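Local coordinates for protein galactose mutarotase related enzyme (Lactobacillus casei, PDB 3Q1N) that probably binds carbohydrate and may act as an isomerase of the aldose 1-epimerase (galactose mutarotase-like) family, at residues 127-138 with 275-286; 207-218 with 230-241. All coordinates share one frame; numbering follows the deposited sequence. Where two conformers were deposited one is given.

Interaction 1. Residues 127-138 with 275-286. With EDO (1,2-ethanediol), chain T.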
loop_
_atom_site.group_PDB
_atom_site.type_symbol
_atom_site.label_atom_id
_atom_site.label_comp_id
_atom_site.label_asym_id
_atom_site.label_seq_id
_atom_site.Cartn_x
_atom_site.Cartn_y
_atom_site.Cartn_z
ATOM N N THR A 127 6.976 7.196 9.717
ATOM C CA THR A 127 7.883 6.831 10.805
ATOM C C THR A 127 7.111 5.939 11.754
ATOM O O THR A 127 6.050 6.348 12.264
ATOM C CB THR A 127 8.384 8.054 11.617
ATOM O OG1 THR A 127 9.037 9.008 10.736
ATOM C CG2 THR A 127 9.356 7.613 12.691
ATOM N N VAL A 128 7.645 4.761 11.972
ATOM C CA VAL A 128 7.103 3.772 12.884
ATOM C C VAL A 128 8.062 3.748 14.052
ATOM O O VAL A 128 9.238 3.440 13.887
ATOM C CB VAL A 128 7.084 2.380 12.247
ATOM C CG1 VAL A 128 6.668 1.349 13.283
ATOM C CG2 VAL A 128 6.093 2.348 11.066
ATOM N N THR A 129 7.553 4.051 15.233
ATOM C CA THR A 129 8.380 4.040 16.444
ATOM C C THR A 129 7.812 3.005 17.409
ATOM O O THR A 129 6.612 2.994 17.681
ATOM C CB THR A 129 8.421 5.409 17.141
ATOM O OG1 THR A 129 8.867 6.406 16.199
ATOM C CG2 THR A 129 9.455 5.375 18.293
ATOM N N ASN A 130 8.719 2.199 17.933
ATOM C CA ASN A 130 8.443 1.233 19.005
ATOM C C ASN A 130 8.539 1.971 20.332
ATOM O O ASN A 130 9.635 2.213 20.830
ATOM C CB ASN A 130 9.432 0.044 18.960
ATOM C CG ASN A 130 9.152 -0.957 20.054
ATOM O OD1 ASN A 130 8.113 -0.812 20.724
ATOM N ND2 ASN A 130 10.049 -1.954 20.265
ATOM N N ASP A 131 7.406 2.310 20.918
ATOM C CA ASP A 131 7.379 2.982 22.196
ATOM C C ASP A 131 7.311 2.001 23.379
ATOM O O ASP A 131 7.231 2.434 24.525
ATOM C CB ASP A 131 6.187 3.945 22.289
ATOM C CG ASP A 131 6.295 5.123 21.342
ATOM O OD1 ASP A 131 7.432 5.599 21.063
ATOM O OD2 ASP A 131 5.219 5.579 20.940
ATOM N N ASP A 132 7.448 0.716 23.109
ATOM C CA ASP A 132 7.327 -0.324 24.124
ATOM C C ASP A 132 8.730 -0.715 24.621
ATOM O O ASP A 132 9.753 -0.389 24.021
ATOM C CB ASP A 132 6.702 -1.570 23.475
ATOM C CG ASP A 132 5.804 -2.317 24.412
ATOM O OD1 ASP A 132 4.633 -1.901 24.614
ATOM O OD2 ASP A 132 6.283 -3.286 25.012
ATOM N N SER A 133 8.757 -1.429 25.742
ATOM C CA SER A 133 9.971 -2.082 26.237
ATOM C C SER A 133 10.244 -3.402 25.514
ATOM O O SER A 133 11.359 -3.875 25.496
ATOM C CB SER A 133 9.858 -2.354 27.752
ATOM O OG SER A 133 8.816 -3.268 28.027
ATOM N N LYS A 134 9.202 -3.996 24.949
ATOM C CA LYS A 134 9.342 -5.250 24.229
ATOM C C LYS A 134 9.786 -4.962 22.803
ATOM O O LYS A 134 9.480 -3.904 22.272
ATOM C CB LYS A 134 8.013 -6.024 24.174
ATOM C CG LYS A 134 7.519 -6.436 25.555
ATOM C CD LYS A 134 6.299 -7.351 25.401
ATOM C CE LYS A 134 5.051 -6.699 24.827
ATOM N NZ LYS A 134 4.584 -5.497 25.622
ATOM N N SER A 135 10.432 -5.948 22.186
ATOM C CA SER A 135 10.782 -5.888 20.758
ATOM C C SER A 135 9.514 -5.968 19.932
ATOM O O SER A 135 8.730 -6.862 20.141
ATOM C CB SER A 135 11.695 -7.042 20.418
ATOM O OG SER A 135 12.900 -6.983 21.220
HETATM N N MSE A 136 9.331 -5.034 18.992
HETATM C CA MSE A 136 8.068 -4.889 18.229
HETATM C C MSE A 136 8.250 -5.265 16.763
HETATM O O MSE A 136 8.951 -4.590 16.014
HETATM C CB MSE A 136 7.560 -3.471 18.343
HETATM C CG MSE A 136 6.204 -3.238 17.644
HETATM SE SE MSE A 136 5.514 -1.451 17.721
HETATM C CE MSE A 136 6.372 -0.786 16.151
ATOM N N PRO A 137 7.569 -6.327 16.331
ATOM C CA PRO A 137 7.616 -6.734 14.927
ATOM C C PRO A 137 6.416 -6.111 14.205
ATOM O O PRO A 137 5.333 -6.056 14.750
ATOM C CB PRO A 137 7.535 -8.240 15.004
ATOM C CG PRO A 137 6.633 -8.475 16.274
ATOM C CD PRO A 137 6.808 -7.280 17.177
ATOM N N PHE A 138 6.636 -5.651 12.970
ATOM C CA PHE A 138 5.522 -5.048 12.219
ATOM C C PHE A 138 5.760 -5.122 10.728
ATOM O O PHE A 138 6.882 -5.362 10.259
ATOM C CB PHE A 138 5.349 -3.558 12.604
ATOM C CG PHE A 138 6.411 -2.674 12.022
ATOM C CD1 PHE A 138 7.656 -2.547 12.640
ATOM C CD2 PHE A 138 6.218 -2.060 10.823
ATOM C CE1 PHE A 138 8.668 -1.861 12.044
ATOM C CE2 PHE A 138 7.224 -1.327 10.199
ATOM C CZ PHE A 138 8.484 -1.209 10.841
ATOM N N GLY A 275 9.078 -10.699 5.762
ATOM C CA GLY A 275 8.756 -9.310 5.458
ATOM C C GLY A 275 8.590 -8.406 6.671
ATOM O O GLY A 275 8.515 -7.175 6.522
ATOM N N ASN A 276 8.414 -8.988 7.850
ATOM C CA ASN A 276 8.383 -8.217 9.053
ATOM C C ASN A 276 9.762 -7.631 9.415
ATOM O O ASN A 276 10.833 -8.160 9.058
ATOM C CB ASN A 276 7.819 -9.001 10.286
ATOM C CG ASN A 276 6.311 -8.985 10.386
ATOM O OD1 ASN A 276 5.609 -8.523 9.486
ATOM N ND2 ASN A 276 5.784 -9.493 11.534
ATOM N N THR A 277 9.681 -6.492 10.098
ATOM C CA THR A 277 10.785 -5.792 10.715
ATOM C C THR A 277 10.589 -5.811 12.236
ATOM O O THR A 277 9.514 -5.472 12.702
ATOM C CB THR A 277 10.818 -4.336 10.270
ATOM O OG1 THR A 277 10.906 -4.258 8.843
ATOM C CG2 THR A 277 12.061 -3.577 10.887
ATOM N N THR A 278 11.627 -6.203 12.978
ATOM C CA THR A 278 11.604 -6.159 14.443
ATOM C C THR A 278 12.400 -4.966 14.965
ATOM O O THR A 278 13.595 -4.860 14.750
ATOM C CB THR A 278 12.095 -7.459 15.113
ATOM O OG1 THR A 278 11.279 -8.564 14.663
ATOM C CG2 THR A 278 12.002 -7.350 16.681
ATOM N N LEU A 279 11.718 -4.067 15.623
ATOM C CA LEU A 279 12.375 -2.916 16.243
ATOM C C LEU A 279 12.720 -3.160 17.688
ATOM O O LEU A 279 11.903 -3.622 18.483
ATOM C CB LEU A 279 11.461 -1.697 16.127
ATOM C CG LEU A 279 11.334 -1.045 14.738
ATOM C CD1 LEU A 279 10.187 0.018 14.757
ATOM C CD2 LEU A 279 12.645 -0.465 14.255
ATOM N N SER A 280 13.964 -2.857 18.051
ATOM C CA SER A 280 14.366 -2.749 19.436
ATOM C C SER A 280 13.559 -1.691 20.206
ATOM O O SER A 280 12.907 -0.807 19.599
ATOM C CB SER A 280 15.875 -2.442 19.509
ATOM O OG SER A 280 16.640 -3.497 18.933
ATOM N N ALA A 281 13.522 -1.825 21.539
ATOM C CA ALA A 281 12.818 -0.839 22.354
ATOM C C ALA A 281 13.268 0.578 22.022
ATOM O O ALA A 281 14.475 0.857 22.019
ATOM C CB ALA A 281 13.020 -1.091 23.828
ATOM N N GLY A 282 12.306 1.457 21.739
ATOM C CA GLY A 282 12.557 2.841 21.417
ATOM C C GLY A 282 13.093 3.135 20.031
ATOM O O GLY A 282 13.293 4.312 19.694
ATOM N N ALA A 283 13.340 2.106 19.213
ATOM C CA ALA A 283 13.859 2.337 17.872
ATOM C C ALA A 283 12.735 2.741 16.916
ATOM O O ALA A 283 11.565 2.551 17.175
ATOM C CB ALA A 283 14.594 1.095 17.331
ATOM N N ASN A 284 13.139 3.336 15.799
ATOM C CA ASN A 284 12.189 3.714 14.759
ATOM C C ASN A 284 12.657 3.245 13.392
ATOM O O ASN A 284 13.861 3.032 13.146
ATOM C CB ASN A 284 11.893 5.214 14.770
ATOM C CG ASN A 284 13.044 6.039 14.214
ATOM O OD1 ASN A 284 13.191 6.189 12.994
ATOM N ND2 ASN A 284 13.926 6.551 15.130
ATOM N N LYS A 285 11.695 3.087 12.499
ATOM C CA LYS A 285 11.983 2.868 11.069
ATOM C C LYS A 285 11.332 3.985 10.304
ATOM O O LYS A 285 10.148 4.239 10.493
ATOM C CB LYS A 285 11.355 1.559 10.584
ATOM C CG LYS A 285 11.670 1.196 9.132
ATOM C CD LYS A 285 13.133 0.882 8.956
ATOM C CE LYS A 285 13.545 0.828 7.496
ATOM N NZ LYS A 285 14.941 0.242 7.503
ATOM N N GLN A 286 12.075 4.550 9.352
ATOM C CA GLN A 286 11.521 5.575 8.483
ATOM C C GLN A 286 11.501 5.075 7.035
ATOM O O GLN A 286 12.494 4.464 6.576
ATOM C CB GLN A 286 12.321 6.871 8.600
ATOM C CG GLN A 286 12.154 7.499 9.978
ATOM C CD GLN A 286 12.951 8.749 10.203
ATOM O OE1 GLN A 286 12.983 9.657 9.345
ATOM N NE2 GLN A 286 13.567 8.841 11.370
HETATM C C1 EDO T . 5.640 11.823 9.831
HETATM O O1 EDO T . 6.366 12.889 10.362
HETATM C C2 EDO T . 6.568 10.631 9.604
HETATM O O2 EDO T . 7.718 10.873 8.850
HETATM O O HOH W 1 8.476 -4.360 7.924
#

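Interaction 2. Residues 207-218 with 230-241. With EDO (1,2-ethanediol), chain S; EDO (1,2-ethanediol), chain R.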
loop_
_atom_site.group_PDB
_atom_site.type_symbol
_atom_site.label_atom_id
_atom_site.label_comp_id
_atom_site.label_asym_id
_atom_site.label_seq_id
_atom_site.Cartn_x
_atom_site.Cartn_y
_atom_site.Cartn_z
ATOM N N LEU A 207 -4.020 -10.724 -6.088
ATOM C CA LEU A 207 -2.937 -9.764 -5.977
ATOM C C LEU A 207 -1.586 -10.304 -6.546
ATOM O O LEU A 207 -1.251 -11.488 -6.381
ATOM C CB LEU A 207 -2.780 -9.355 -4.514
ATOM C CG LEU A 207 -2.179 -10.329 -3.494
ATOM C CD1 LEU A 207 -2.004 -9.595 -2.175
ATOM C CD2 LEU A 207 -3.017 -11.626 -3.302
ATOM N N VAL A 208 -0.866 -9.437 -7.271
ATOM C CA VAL A 208 0.446 -9.726 -7.839
ATOM C C VAL A 208 1.512 -8.958 -7.048
ATOM O O VAL A 208 1.649 -7.742 -7.156
ATOM C CB VAL A 208 0.501 -9.318 -9.343
ATOM C CG1 VAL A 208 1.920 -9.578 -9.950
ATOM C CG2 VAL A 208 -0.576 -10.108 -10.150
ATOM N N ILE A 209 2.225 -9.672 -6.196
ATOM C CA ILE A 209 3.235 -9.061 -5.323
ATOM C C ILE A 209 4.624 -9.192 -5.940
ATOM O O ILE A 209 5.204 -10.266 -5.910
ATOM C CB ILE A 209 3.260 -9.709 -3.917
ATOM C CG1 ILE A 209 1.863 -9.824 -3.336
ATOM C CG2 ILE A 209 4.189 -8.890 -3.003
ATOM C CD1 ILE A 209 1.800 -10.686 -2.035
ATOM N N LEU A 210 5.151 -8.118 -6.508
ATOM C CA LEU A 210 6.482 -8.154 -7.123
ATOM C C LEU A 210 7.563 -8.304 -6.067
ATOM O O LEU A 210 7.610 -7.554 -5.068
ATOM C CB LEU A 210 6.764 -6.870 -7.934
ATOM C CG LEU A 210 5.755 -6.548 -9.031
ATOM C CD1 LEU A 210 6.204 -5.260 -9.747
ATOM C CD2 LEU A 210 5.627 -7.664 -10.041
ATOM N N ALA A 211 8.431 -9.277 -6.301
ATOM C CA ALA A 211 9.474 -9.664 -5.370
ATOM C C ALA A 211 10.788 -8.928 -5.583
ATOM O O ALA A 211 11.692 -9.050 -4.741
ATOM C CB ALA A 211 9.705 -11.160 -5.462
ATOM N N ASN A 212 10.909 -8.166 -6.678
ATOM C CA ASN A 212 12.186 -7.555 -7.057
ATOM C C ASN A 212 12.441 -6.270 -6.273
ATOM O O ASN A 212 11.999 -5.186 -6.654
ATOM C CB ASN A 212 12.254 -7.317 -8.585
ATOM C CG ASN A 212 11.923 -8.544 -9.390
ATOM O OD1 ASN A 212 10.778 -8.938 -9.456
ATOM N ND2 ASN A 212 12.915 -9.109 -10.089
ATOM N N SER A 213 13.185 -6.378 -5.163
ATOM C CA SER A 213 13.311 -5.248 -4.233
ATOM C C SER A 213 14.168 -4.104 -4.713
ATOM O O SER A 213 14.134 -3.013 -4.130
ATOM C CB SER A 213 13.817 -5.736 -2.877
ATOM O OG SER A 213 12.939 -6.706 -2.369
ATOM N N GLU A 214 14.940 -4.331 -5.769
ATOM C CA GLU A 214 15.796 -3.304 -6.301
ATOM C C GLU A 214 15.062 -2.185 -7.057
ATOM O O GLU A 214 15.683 -1.165 -7.411
ATOM C CB GLU A 214 16.810 -3.919 -7.250
ATOM C CG GLU A 214 16.240 -4.480 -8.587
ATOM C CD GLU A 214 15.892 -5.972 -8.534
ATOM O OE1 GLU A 214 15.515 -6.498 -7.437
ATOM O OE2 GLU A 214 15.956 -6.615 -9.612
ATOM N N ILE A 215 13.782 -2.396 -7.361
ATOM C CA ILE A 215 13.013 -1.386 -8.109
ATOM C C ILE A 215 12.958 -0.048 -7.392
ATOM O O ILE A 215 12.687 0.030 -6.190
ATOM C CB ILE A 215 11.561 -1.878 -8.413
ATOM C CG1 ILE A 215 11.631 -3.111 -9.322
ATOM C CG2 ILE A 215 10.712 -0.722 -9.072
ATOM C CD1 ILE A 215 10.273 -3.890 -9.438
ATOM N N ALA A 216 13.249 1.004 -8.140
ATOM C CA ALA A 216 13.239 2.353 -7.609
ATOM C C ALA A 216 12.024 3.128 -8.081
ATOM O O ALA A 216 11.493 3.934 -7.329
ATOM C CB ALA A 216 14.509 3.076 -8.052
ATOM N N LYS A 217 11.609 2.883 -9.323
ATOM C CA LYS A 217 10.463 3.569 -9.903
ATOM C C LYS A 217 9.573 2.598 -10.629
ATOM O O LYS A 217 10.056 1.671 -11.276
ATOM C CB LYS A 217 10.901 4.683 -10.842
ATOM C CG LYS A 217 11.721 5.758 -10.128
ATOM C CD LYS A 217 11.596 7.073 -10.892
ATOM C CE LYS A 217 12.494 8.133 -10.328
ATOM N NZ LYS A 217 12.260 9.422 -11.012
ATOM N N ALA A 218 8.272 2.793 -10.468
ATOM C CA ALA A 218 7.270 1.951 -11.125
ATOM C C ALA A 218 6.181 2.888 -11.685
ATOM O O ALA A 218 5.562 3.667 -10.938
ATOM C CB ALA A 218 6.678 0.957 -10.141
ATOM N N THR A 230 3.871 7.674 -11.475
ATOM C CA THR A 230 5.076 6.915 -11.185
ATOM C C THR A 230 5.277 6.908 -9.666
ATOM O O THR A 230 5.234 7.969 -9.017
ATOM C CB THR A 230 6.300 7.518 -11.869
ATOM O OG1 THR A 230 6.098 7.461 -13.282
ATOM C CG2 THR A 230 7.608 6.738 -11.496
ATOM N N LEU A 231 5.473 5.724 -9.113
ATOM C CA LEU A 231 5.778 5.528 -7.695
ATOM C C LEU A 231 7.276 5.423 -7.490
ATOM O O LEU A 231 7.954 4.650 -8.159
ATOM C CB LEU A 231 5.088 4.287 -7.138
ATOM C CG LEU A 231 3.566 4.248 -7.155
ATOM C CD1 LEU A 231 3.012 3.007 -6.448
ATOM C CD2 LEU A 231 2.896 5.500 -6.566
ATOM N N ASP A 232 7.820 6.293 -6.643
ATOM C CA ASP A 232 9.222 6.247 -6.250
ATOM C C ASP A 232 9.250 5.461 -4.937
ATOM O O ASP A 232 8.779 5.934 -3.927
ATOM C CB ASP A 232 9.783 7.664 -6.053
ATOM C CG ASP A 232 9.711 8.515 -7.343
ATOM O OD1 ASP A 232 9.354 7.997 -8.419
ATOM O OD2 ASP A 232 9.972 9.716 -7.262
ATOM N N ILE A 233 9.769 4.245 -4.978
ATOM C CA ILE A 233 9.550 3.269 -3.867
ATOM C C ILE A 233 10.804 2.452 -3.519
ATOM O O ILE A 233 10.713 1.312 -3.075
ATOM C CB ILE A 233 8.309 2.366 -4.194
ATOM C CG1 ILE A 233 8.313 1.936 -5.647
ATOM C CG2 ILE A 233 7.027 3.137 -3.912
ATOM C CD1 ILE A 233 9.408 1.041 -6.030
ATOM N N SER A 234 11.990 3.041 -3.631
ATOM C CA SER A 234 13.231 2.311 -3.296
ATOM C C SER A 234 13.180 1.768 -1.872
ATOM O O SER A 234 13.729 0.701 -1.589
ATOM C CB SER A 234 14.475 3.194 -3.440
ATOM O OG SER A 234 14.733 3.556 -4.789
ATOM N N ASP A 235 12.563 2.523 -0.960
ATOM C CA ASP A 235 12.494 2.123 0.448
ATOM C C ASP A 235 11.597 0.917 0.731
ATOM O O ASP A 235 11.679 0.323 1.820
ATOM C CB ASP A 235 11.979 3.285 1.326
ATOM C CG ASP A 235 12.978 4.418 1.507
ATOM O OD1 ASP A 235 14.130 4.337 1.026
ATOM O OD2 ASP A 235 12.603 5.452 2.111
ATOM N N PHE A 236 10.684 0.596 -0.181
ATOM C CA PHE A 236 9.681 -0.447 0.028
ATOM C C PHE A 236 10.144 -1.691 -0.733
ATOM O O PHE A 236 10.317 -1.627 -1.942
ATOM C CB PHE A 236 8.298 0.025 -0.451
ATOM C CG PHE A 236 7.636 1.001 0.477
ATOM C CD1 PHE A 236 7.968 2.349 0.464
ATOM C CD2 PHE A 236 6.732 0.567 1.414
ATOM C CE1 PHE A 236 7.380 3.226 1.345
ATOM C CE2 PHE A 236 6.142 1.413 2.286
ATOM C CZ PHE A 236 6.499 2.788 2.280
ATOM N N PRO A 237 10.376 -2.809 -0.037
ATOM C CA PRO A 237 10.927 -3.981 -0.717
ATOM C C PRO A 237 9.995 -4.608 -1.721
ATOM O O PRO A 237 10.458 -5.189 -2.700
ATOM C CB PRO A 237 11.267 -4.949 0.421
ATOM C CG PRO A 237 10.441 -4.507 1.571
ATOM C CD PRO A 237 10.285 -2.989 1.422
ATOM N N TYR A 238 8.683 -4.498 -1.527
ATOM C CA TYR A 238 7.748 -5.183 -2.451
ATOM C C TYR A 238 6.703 -4.198 -2.971
ATOM O O TYR A 238 6.541 -3.108 -2.411
ATOM C CB TYR A 238 7.091 -6.382 -1.743
ATOM C CG TYR A 238 8.085 -7.240 -1.010
ATOM C CD1 TYR A 238 9.100 -7.860 -1.688
ATOM C CD2 TYR A 238 8.042 -7.368 0.389
ATOM C CE1 TYR A 238 10.032 -8.613 -1.055
ATOM C CE2 TYR A 238 8.999 -8.165 1.044
ATOM C CZ TYR A 238 9.957 -8.797 0.284
ATOM O OH TYR A 238 10.943 -9.570 0.853
ATOM N N LEU A 239 6.017 -4.586 -4.052
ATOM C CA LEU A 239 5.081 -3.722 -4.752
ATOM C C LEU A 239 3.976 -4.575 -5.297
ATOM O O LEU A 239 4.254 -5.495 -6.082
ATOM C CB LEU A 239 5.770 -2.961 -5.900
ATOM C CG LEU A 239 4.912 -1.868 -6.560
ATOM C CD1 LEU A 239 4.565 -0.740 -5.576
ATOM C CD2 LEU A 239 5.648 -1.297 -7.819
ATOM N N THR A 240 2.737 -4.273 -4.931
ATOM C CA THR A 240 1.627 -5.155 -5.259
ATOM C C THR A 240 0.626 -4.500 -6.206
ATOM O O THR A 240 0.253 -3.349 -6.023
ATOM C CB THR A 240 0.929 -5.622 -3.987
ATOM O OG1 THR A 240 1.867 -6.391 -3.220
ATOM C CG2 THR A 240 -0.287 -6.486 -4.284
ATOM N N ILE A 241 0.213 -5.253 -7.226
ATOM C CA ILE A 241 -0.808 -4.803 -8.161
ATOM C C ILE A 241 -2.082 -5.598 -7.889
ATOM O O ILE A 241 -2.033 -6.826 -7.714
ATOM C CB ILE A 241 -0.366 -5.003 -9.621
ATOM C CG1 ILE A 241 1.028 -4.398 -9.858
ATOM C CG2 ILE A 241 -1.388 -4.375 -10.592
ATOM C CD1 ILE A 241 2.202 -5.397 -9.661
HETATM C C1 EDO S . 12.989 5.763 -5.410
HETATM O O1 EDO S . 12.856 6.411 -6.707
HETATM C C2 EDO S . 12.201 6.472 -4.301
HETATM O O2 EDO S . 12.676 6.443 -2.961
HETATM C C1 EDO R . 14.034 8.149 5.383
HETATM O O1 EDO R . 12.740 8.734 5.172
HETATM C C2 EDO R . 14.210 6.954 4.446
HETATM O O2 EDO R . 14.005 7.362 3.082
HETATM O O HOH W 2 15.456 -0.538 -3.551
HETATM O O HOH W 3 16.205 1.164 -5.377
HETATM O O HOH W 4 11.675 -1.324 -4.128
#

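Interaction 1. Residues 127-138 with 275-286
N276 and T277 meet F138 where paired strands from both sheets of this beta-sandwich lie joined by loops. The sheet pairings are 136-138 with 277-279 and 127-130 with 284-286, and each segment passes from one sheet to the other. N276 lays its amide beside the F138 carbonyl, while its ND2 bonds to W270 O. T277 forms two backbone bonds with F138. Its CB packs alongside the ring, 3.7 Å from F138 CE1. A water links T277 OG1 to F138 O. T278 follows on the P137 side, where its CG2 touches S135 CB.

L279 packs among three side chains of the other segment. Its CD1 lies 3.6 Å from F138 CE1 and also meets V128 CG1 and the CE of selenomethionine M136. L279 O accepts two hydrogen bonds, from M136 N and N130 ND2. M136 N lies in its carbonyl plane, while N130 ND2 stands above that plane, 3.1 Å from L279 O. N130 reaches across because its CG is anti to its backbone N (chi1 -180°). Its ND2 also bonds K134 O, nearly in the amide plane, and S280 O weakly. Its OD1 accepts from D132 N in an Asx turn. The buried amide is thus held from both ends.

S280 to A283 form a type II turn. A281 CB rests 3.3 Å from D132 O. G282 N gives N130 O a weak bond, and A283 O accepts from N130 N. N284 then packs its CB against T129 OG1 at 3.6 Å. K285 pairs with V128 through two backbone bonds, and its CB sits at the edge of the F138 ring. V128 CG1 lies over the centre of one face of that ring. Q286 runs beside T127, with its CG 3.5 Å from T127 OG1.

Interaction 2. Residues 207-218 with 230-241
V208 and I241 open an antiparallel pairing in which strands 208-210 and 238-241 run at 157° to each other, 4.5 Å apart at closest approach. Two backbone bonds join V208 to I241, and L210 N bonds L239 O. This pairing lies in one sheet of the beta-sandwich. In the other, A218 and L231 pair by two bonds within the hairpin of strands 217-221 and 229-232. Between them the chains turn, at N212-I215 and I233-F236. S213 OG bridges the turn region by donating to P237 O at 2.9 Å. One water sits between I215 O and F236 O, and another donates to S213 O and S234 O.

L210 CG and I241 CD1 meet at 3.8 Å. Between the sheets A218 CB presses tightly on L239 CD2, 3.4 Å away. L239 sends CG anti to its backbone N (chi1 -171°), which takes CD2 to that methyl. On another face T240 OG1 sits among carbons, 3.4 Å from both I209 CG1 and I209 CG2. It is buried without a polar partner in the model. The Y238 ring turns an edge to L210 O and A211 O, and P237 CB covers one face. K217 runs its extended chain beside D232, but its NZ forms a salt bridge with E292.

A216 and K217 form a classic beta bulge opposite E164 of strand 160-164. Strand 171-175 hydrogen-bonds to I209 and A211 through F173 and Q171, and packs on L207 and V208. Strand 251-258 packs on L231, T240 and I241.

Interaction 2 is nested along the chain inside the loop closed by interaction 1. Their centres are about 22 Å apart; the nearest atoms come to about 5 Å without touching. Both span the same two antiparallel sheets. In one sheet, strand 284-293 of interaction 1 lies next to strand 229-232 of interaction 2. In the other, strands 136-147 and 238-242 both pair with 251-258. The centre of interaction 1 is about 19 Å from the centre of the chain, that of interaction 2 about 10 Å. Interaction 1 ties late strands to strands over 130 residues earlier; interaction 2 joins near neighbours in the chain. Both fit the beta-sandwich of the galactose mutarotase family.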